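Brain-specific angiogenesis inhibitor 1-associated protein 2-like protein 2 (Mus musculus, PDB 3OK8) binds phosphoinositides through its IMD (I-BAR) domain and induces planar or gently curved membrane structures. Local coordinates at residues Ile17-Ser20 and Ile21-Phe25; Leu29-Leu32 and Val33-Gly36; Val95-Phe98 and His99-Leu103. All coordinates share one frame; numbering follows the deposited sequence.

Contact 1: residues Ile17-Ser20 and Ile21-Phe25; sequences IYKS and IMEQF
A pi-type turn inside the long helix 5-66 of the I-BAR domain joins Ile17-Ser20 to Ile21-Phe25. Regular i-to-i+4 bonds lead into it: Ile21 N donates to Ile17 O at 3.1 Å, Met22 N to Tyr18 O, and Glu23 N to Lys19 O at 3.2 Å. The spacing then widens by one residue, and Phe25 N bonds Ser20 O with a nearly straight N-H at 165°, although the position of that oxygen is less certain. Glu23 carries CG between its backbone N and carbonyl carbon (chi1 65°), which brings the chain back over the preceding turn and lays OE1 3.7 Å from Lys19 CG. The charged ends do not meet, Lys19 NZ staying 5.7 Å from Glu23 OE1, so any attraction is probably diffuse. On the packed side Ile21 CD1 lies 4.4 Å from Ile17 CG2, and both Ile21 and Met22 rest on Ile117 of helix 71-147. Tyr18 OH is hydrogen-bonded to Ser120 OG, while Phe25 meets Tyr186 edge to face. The arrangement is consistent with a local pi-type turn in an otherwise alpha-helical member of the three-helix bundle.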
loop_
_atom_site.group_PDB
_atom_site.type_symbol
_atom_site.label_atom_id
_atom_site.label_comp_id
_atom_site.label_asym_id
_atom_site.label_seq_id
_atom_site.Cartn_x
_atom_site.Cartn_y
_atom_site.Cartn_z
ATOM N N ILE A 17 -32.108 -16.433 -15.357
ATOM C CA ILE A 17 -31.357 -15.190 -15.427
ATOM C C ILE A 17 -31.731 -14.217 -14.316
ATOM O O ILE A 17 -30.855 -13.670 -13.645
ATOM C CB ILE A 17 -31.547 -14.504 -16.772
ATOM C CG1 ILE A 17 -30.852 -15.312 -17.864
ATOM C CG2 ILE A 17 -31.014 -13.072 -16.706
ATOM C CD1 ILE A 17 -31.105 -14.790 -19.268
ATOM N N TYR A 18 -33.025 -13.992 -14.131
ATOM C CA TYR A 18 -33.501 -13.228 -12.984
ATOM C C TYR A 18 -33.046 -13.846 -11.667
ATOM O O TYR A 18 -32.767 -13.133 -10.700
ATOM C CB TYR A 18 -35.025 -13.117 -13.005
ATOM C CG TYR A 18 -35.496 -12.113 -14.016
ATOM C CD1 TYR A 18 -35.174 -10.769 -13.873
ATOM C CD2 TYR A 18 -36.244 -12.502 -15.129
ATOM C CE1 TYR A 18 -35.584 -9.839 -14.798
ATOM C CE2 TYR A 18 -36.660 -11.572 -16.063
ATOM C CZ TYR A 18 -36.328 -10.244 -15.887
ATOM O OH TYR A 18 -36.716 -9.303 -16.796
ATOM N N LYS A 19 -32.977 -15.172 -11.622
ATOM C CA LYS A 19 -32.518 -15.839 -10.412
ATOM C C LYS A 19 -31.005 -15.740 -10.233
ATOM O O LYS A 19 -30.525 -15.755 -9.105
ATOM C CB LYS A 19 -32.989 -17.289 -10.338
ATOM C CG LYS A 19 -34.391 -17.454 -9.740
ATOM C CD LYS A 19 -35.491 -16.980 -10.705
ATOM C CE LYS A 19 -36.830 -16.779 -10.005
ATOM N NZ LYS A 19 -37.462 -18.074 -9.612
ATOM N N SER A 20 -30.258 -15.637 -11.331
ATOM C CA SER A 20 -28.813 -15.415 -11.228
ATOM C C SER A 20 -28.548 -14.045 -10.630
ATOM O O SER A 20 -27.642 -13.864 -9.818
ATOM C CB SER A 20 -28.137 -15.497 -12.597
ATOM O OG SER A 20 -27.774 -16.820 -12.926
ATOM N N ILE A 21 -29.344 -13.071 -11.052
ATOM C CA ILE A 21 -29.179 -11.707 -10.582
ATOM C C ILE A 21 -29.532 -11.600 -9.097
ATOM O O ILE A 21 -28.818 -10.979 -8.334
ATOM C CB ILE A 21 -30.042 -10.718 -11.404
ATOM C CG1 ILE A 21 -29.558 -10.663 -12.858
ATOM C CG2 ILE A 21 -30.046 -9.330 -10.763
ATOM C CD1 ILE A 21 -30.462 -9.833 -13.771
ATOM N N MET A 22 -30.623 -12.231 -8.694
ATOM C CA MET A 22 -31.185 -11.994 -7.375
ATOM C C MET A 22 -30.483 -12.752 -6.260
ATOM O O MET A 22 -30.449 -12.292 -5.120
ATOM C CB MET A 22 -32.682 -12.337 -7.374
ATOM C CG MET A 22 -33.556 -11.274 -8.014
ATOM S SD MET A 22 -35.236 -11.826 -8.378
ATOM C CE MET A 22 -35.935 -11.850 -6.727
ATOM N N GLU A 23 -29.938 -13.919 -6.579
ATOM C CA GLU A 23 -29.393 -14.786 -5.548
ATOM C C GLU A 23 -27.986 -15.250 -5.878
ATOM O O GLU A 23 -27.497 -16.242 -5.343
ATOM C CB GLU A 23 -30.332 -15.962 -5.247
ATOM C CG GLU A 23 -30.548 -16.956 -6.360
ATOM C CD GLU A 23 -31.579 -18.011 -5.982
ATOM O OE1 GLU A 23 -32.703 -17.974 -6.531
ATOM O OE2 GLU A 23 -31.271 -18.866 -5.120
ATOM N N GLN A 24 -27.334 -14.504 -6.753
ATOM C CA GLN A 24 -25.950 -14.763 -7.078
ATOM C C GLN A 24 -25.234 -13.433 -7.182
ATOM O O GLN A 24 -24.338 -13.138 -6.390
ATOM C CB GLN A 24 -25.862 -15.546 -8.377
ATOM C CG GLN A 24 -24.492 -16.093 -8.699
ATOM C CD GLN A 24 -24.579 -17.402 -9.474
ATOM O OE1 GLN A 24 -24.027 -17.530 -10.572
ATOM N NE2 GLN A 24 -25.282 -18.381 -8.906
ATOM N N PHE A 25 -25.655 -12.609 -8.132
ATOM C CA PHE A 25 -25.039 -11.309 -8.329
ATOM C C PHE A 25 -25.340 -10.335 -7.188
ATOM O O PHE A 25 -24.420 -9.779 -6.583
ATOM C CB PHE A 25 -25.444 -10.705 -9.670
ATOM C CG PHE A 25 -24.808 -9.377 -9.944
ATOM C CD1 PHE A 25 -23.561 -9.302 -10.543
ATOM C CD2 PHE A 25 -25.456 -8.202 -9.600
ATOM C CE1 PHE A 25 -22.966 -8.080 -10.795
ATOM C CE2 PHE A 25 -24.868 -6.970 -9.853
ATOM C CZ PHE A 25 -23.617 -6.910 -10.452
#

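Contact 2: residues Leu29-Leu32 and Val33-Gly36; sequences LENL and VYLG
Leu32 and Val33, with Asn31 beside them, bury the most surface where Leu29-Leu32 runs on into Val33-Gly36 within helix 5-66. Asn31 works with both its backbone and its side chain. Asn31 O accepts Leu35 N at 2.7 Å, a short bond that ties the two residues' backbones one turn apart. Its side chain has CG anti to the backbone N (chi1 -172°), which swings the amide toward the next turn, and OD1 comes to 3.4 Å from Leu35 CD1. ND2 approaches the same leucine at CG, 3.9 Å away, so the amide meets a hydrocarbon branch through both of its polar atoms.

Val33 sits on the previous turn: CB is 3.4 Å from Glu30 O, and CG2 lies 3.5 Å from Leu29 O, the oxygen that also accepts Val33 N. Leu32 contributes chiefly through its backbone, its O accepting Gly36 N at 2.7 Å with a bent N-H angle of 134°. Its CB also lies against the start of the following segment, close to Val33 N. Among the neighbouring helices, Val33 packs on Met106 and Leu29 on Thr110 of helix 71-147, whereas Asn31, Leu32 and Leu35 meet Lys59, Ile57 and Val52 of the second subunit, placing this turn between helix 71-147 and the second subunit.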
loop_
_atom_site.group_PDB
_atom_site.type_symbol
_atom_site.label_atom_id
_atom_site.label_comp_id
_atom_site.label_asym_id
_atom_site.label_seq_id
_atom_site.Cartn_x
_atom_site.Cartn_y
_atom_site.Cartn_z
ATOM N N LEU A 29 -22.621 -8.454 -4.356
ATOM C CA LEU A 29 -22.395 -7.016 -4.194
ATOM C C LEU A 29 -22.406 -6.607 -2.730
ATOM O O LEU A 29 -21.684 -5.690 -2.338
ATOM C CB LEU A 29 -23.433 -6.189 -4.954
ATOM C CG LEU A 29 -23.320 -6.161 -6.475
ATOM C CD1 LEU A 29 -23.989 -4.904 -7.006
ATOM C CD2 LEU A 29 -21.865 -6.228 -6.918
ATOM N N GLU A 30 -23.245 -7.260 -1.931
ATOM C CA GLU A 30 -23.215 -7.025 -0.493
ATOM C C GLU A 30 -21.870 -7.473 0.058
ATOM O O GLU A 30 -21.223 -6.745 0.806
ATOM C CB GLU A 30 -24.351 -7.756 0.210
ATOM C CG GLU A 30 -25.585 -6.897 0.375
ATOM C CD GLU A 30 -26.863 -7.704 0.337
ATOM O OE1 GLU A 30 -27.453 -7.930 1.416
ATOM O OE2 GLU A 30 -27.273 -8.117 -0.773
ATOM N N ASN A 31 -21.464 -8.672 -0.343
ATOM C CA ASN A 31 -20.167 -9.232 -0.014
ATOM C C ASN A 31 -18.999 -8.317 -0.353
ATOM O O ASN A 31 -18.127 -8.085 0.488
ATOM C CB ASN A 31 -19.979 -10.573 -0.717
ATOM C CG ASN A 31 -18.723 -11.290 -0.270
ATOM O OD1 ASN A 31 -17.938 -11.761 -1.094
ATOM N ND2 ASN A 31 -18.523 -11.377 1.047
ATOM N N LEU A 32 -18.962 -7.819 -1.584
ATOM C CA LEU A 32 -17.924 -6.857 -1.980
ATOM C C LEU A 32 -17.944 -5.601 -1.117
ATOM O O LEU A 32 -16.900 -4.989 -0.894
ATOM C CB LEU A 32 -18.029 -6.497 -3.470
ATOM C CG LEU A 32 -16.992 -7.090 -4.431
ATOM C CD1 LEU A 32 -16.409 -8.384 -3.901
ATOM C CD2 LEU A 32 -17.585 -7.272 -5.827
ATOM N N VAL A 33 -19.110 -5.212 -0.610
ATOM C CA VAL A 33 -19.137 -4.076 0.314
ATOM C C VAL A 33 -18.568 -4.474 1.681
ATOM O O VAL A 33 -17.966 -3.668 2.379
ATOM C CB VAL A 33 -20.542 -3.476 0.502
ATOM C CG1 VAL A 33 -20.567 -2.584 1.746
ATOM C CG2 VAL A 33 -20.930 -2.667 -0.718
ATOM N N TYR A 34 -18.767 -5.727 2.058
ATOM C CA TYR A 34 -18.195 -6.237 3.289
ATOM C C TYR A 34 -16.672 -6.310 3.154
ATOM O O TYR A 34 -15.936 -5.677 3.916
ATOM C CB TYR A 34 -18.777 -7.614 3.586
ATOM C CG TYR A 34 -18.198 -8.299 4.797
ATOM C CD1 TYR A 34 -18.515 -7.863 6.082
ATOM C CD2 TYR A 34 -17.356 -9.401 4.661
ATOM C CE1 TYR A 34 -17.993 -8.499 7.202
ATOM C CE2 TYR A 34 -16.830 -10.046 5.784
ATOM C CZ TYR A 34 -17.156 -9.586 7.042
ATOM O OH TYR A 34 -16.648 -10.221 8.143
ATOM N N LEU A 35 -16.208 -7.084 2.177
ATOM C CA LEU A 35 -14.786 -7.259 1.960
ATOM C C LEU A 35 -14.138 -5.919 1.656
ATOM O O LEU A 35 -12.995 -5.674 2.034
ATOM C CB LEU A 35 -14.547 -8.237 0.813
ATOM C CG LEU A 35 -15.011 -9.655 1.112
ATOM C CD1 LEU A 35 -14.899 -10.531 -0.124
ATOM C CD2 LEU A 35 -14.206 -10.225 2.290
ATOM N N GLY A 36 -14.881 -5.056 0.965
ATOM C CA GLY A 36 -14.399 -3.735 0.618
ATOM C C GLY A 36 -14.133 -2.881 1.849
ATOM O O GLY A 36 -13.146 -2.152 1.913
#

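Contact 3: residues Val95-Phe98 and His99-Leu103; sequences VQTF and HGDLL
Phe98 and Leu103 cross at an angle, the leucine setting CD2 over the middle of one ring face as a CH-pi contact, 3.9 Å from the ring centroid and only 9° off its normal. Phe98 has CG opposite its backbone N (chi1 -170°), which puts the ring alongside the following turn. There Leu103 CD1 reaches Phe98 CE2 at 3.8 Å, and Leu102 CD2 approaches the same CE2 obliquely at 4.0 Å. The backbone sets up this pairing: in a pi-type turn Leu103 N bonds Phe98 O at 3.0 Å, bringing a residue five positions on back beside the ring. Gln96 and His99 instead lie side by side, amide and imidazole planes 45° apart, with OE1 3.1 Å from His99 CD2. Thr97 crosses Asp101, its CG2 being 3.6 Å from OD1. Phe98 also meets Tyr39 of helix 5-66 and, edge to face, Tyr53 of the second subunit. Replacing Phe98 with an alanine would probably leave Leu103 CD2 without its ring face and open a gap beside that Tyr53. The chemistry implies a buried Phe98-Leu102-Leu103 cluster held by dispersion and CH-pi contact, with the Gln96/His99 and Thr97/Asp101 pairs on two separate, more exposed flanks.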
loop_
_atom_site.group_PDB
_atom_site.type_symbol
_atom_site.label_atom_id
_atom_site.label_comp_id
_atom_site.label_asym_id
_atom_site.label_seq_id
_atom_site.Cartn_x
_atom_site.Cartn_y
_atom_site.Cartn_z
ATOM N N VAL A 95 -7.939 5.922 -2.197
ATOM C CA VAL A 95 -8.697 5.261 -1.138
ATOM C C VAL A 95 -10.071 5.899 -0.967
ATOM O O VAL A 95 -11.050 5.225 -0.625
ATOM C CB VAL A 95 -7.963 5.330 0.229
ATOM C CG1 VAL A 95 -8.717 4.536 1.278
ATOM C CG2 VAL A 95 -6.521 4.831 0.109
ATOM N N GLN A 96 -10.155 7.199 -1.214
ATOM C CA GLN A 96 -11.421 7.892 -1.028
ATOM C C GLN A 96 -12.336 7.724 -2.235
ATOM O O GLN A 96 -13.556 7.756 -2.096
ATOM C CB GLN A 96 -11.204 9.367 -0.700
ATOM C CG GLN A 96 -12.314 9.957 0.169
ATOM C CD GLN A 96 -12.573 9.157 1.455
ATOM O OE1 GLN A 96 -13.665 9.228 2.026
ATOM N NE2 GLN A 96 -11.571 8.394 1.911
ATOM N N THR A 97 -11.743 7.543 -3.411
ATOM C CA THR A 97 -12.496 7.173 -4.620
ATOM C C THR A 97 -13.144 5.798 -4.432
ATOM O O THR A 97 -14.335 5.607 -4.693
ATOM C CB THR A 97 -11.575 7.135 -5.866
ATOM O OG1 THR A 97 -11.100 8.458 -6.157
ATOM C CG2 THR A 97 -12.314 6.597 -7.079
ATOM N N PHE A 98 -12.332 4.846 -3.987
ATOM C CA PHE A 98 -12.775 3.506 -3.626
ATOM C C PHE A 98 -13.958 3.558 -2.665
ATOM O O PHE A 98 -14.956 2.878 -2.866
ATOM C CB PHE A 98 -11.606 2.752 -2.994
ATOM C CG PHE A 98 -11.855 1.288 -2.780
ATOM C CD1 PHE A 98 -11.253 0.634 -1.725
ATOM C CD2 PHE A 98 -12.687 0.568 -3.628
ATOM C CE1 PHE A 98 -11.464 -0.720 -1.511
ATOM C CE2 PHE A 98 -12.903 -0.793 -3.429
ATOM C CZ PHE A 98 -12.289 -1.440 -2.364
ATOM N N HIS A 99 -13.837 4.378 -1.629
ATOM C CA HIS A 99 -14.883 4.541 -0.624
ATOM C C HIS A 99 -16.118 5.249 -1.181
ATOM O O HIS A 99 -17.193 4.650 -1.291
ATOM C CB HIS A 99 -14.337 5.327 0.581
ATOM C CG HIS A 99 -15.398 5.825 1.516
ATOM N ND1 HIS A 99 -16.127 4.987 2.335
ATOM C CD2 HIS A 99 -15.850 7.077 1.765
ATOM C CE1 HIS A 99 -16.983 5.700 3.045
ATOM N NE2 HIS A 99 -16.835 6.972 2.719
ATOM N N GLY A 100 -15.951 6.525 -1.526
ATOM C CA GLY A 100 -17.046 7.382 -1.950
ATOM C C GLY A 100 -17.747 6.997 -3.254
ATOM O O GLY A 100 -18.981 7.000 -3.319
ATOM N N ASP A 101 -16.964 6.667 -4.283
ATOM C CA ASP A 101 -17.477 6.400 -5.636
ATOM C C ASP A 101 -17.962 4.973 -5.845
ATOM O O ASP A 101 -18.771 4.685 -6.747
ATOM C CB ASP A 101 -16.381 6.671 -6.672
ATOM C CG ASP A 101 -16.304 8.129 -7.076
ATOM O OD1 ASP A 101 -15.249 8.748 -6.848
ATOM O OD2 ASP A 101 -17.295 8.652 -7.632
ATOM N N LEU A 102 -17.444 4.064 -5.035
ATOM C CA LEU A 102 -17.710 2.662 -5.274
ATOM C C LEU A 102 -18.454 2.031 -4.099
ATOM O O LEU A 102 -19.585 1.573 -4.257
ATOM C CB LEU A 102 -16.394 1.952 -5.583
ATOM C CG LEU A 102 -16.386 0.556 -6.189
ATOM C CD1 LEU A 102 -15.094 0.341 -6.934
ATOM C CD2 LEU A 102 -16.563 -0.500 -5.131
ATOM N N LEU A 103 -17.835 2.052 -2.919
ATOM C CA LEU A 103 -18.372 1.381 -1.740
ATOM C C LEU A 103 -19.655 1.994 -1.155
ATOM O O LEU A 103 -20.514 1.260 -0.674
ATOM C CB LEU A 103 -17.284 1.250 -0.666
ATOM C CG LEU A 103 -16.452 -0.039 -0.582
ATOM C CD1 LEU A 103 -16.344 -0.769 -1.901
ATOM C CD2 LEU A 103 -15.047 0.244 -0.014
#

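From the N terminus, contact 1 and then contact 2 come in series on helix 5-66, their centres about 16 Å apart; contact 3 follows on helix 71-147 after the chain has turned back. Each joins consecutive residues, so none closes a long loop, and none nests in or crosses another. Contacts 2 and 3 meet across the two helices: Leu103 CD2 packs 3.6 Å from Gly36 O, and Val33 CG2 lies near Leu103 O. Contact 1 stays apart from contact 3, their nearest atoms about 11 Å away. Through neighbours, contacts 1 and 3 also reach helix 153-217, and all three touch the second subunit, linking bundle core and dimer.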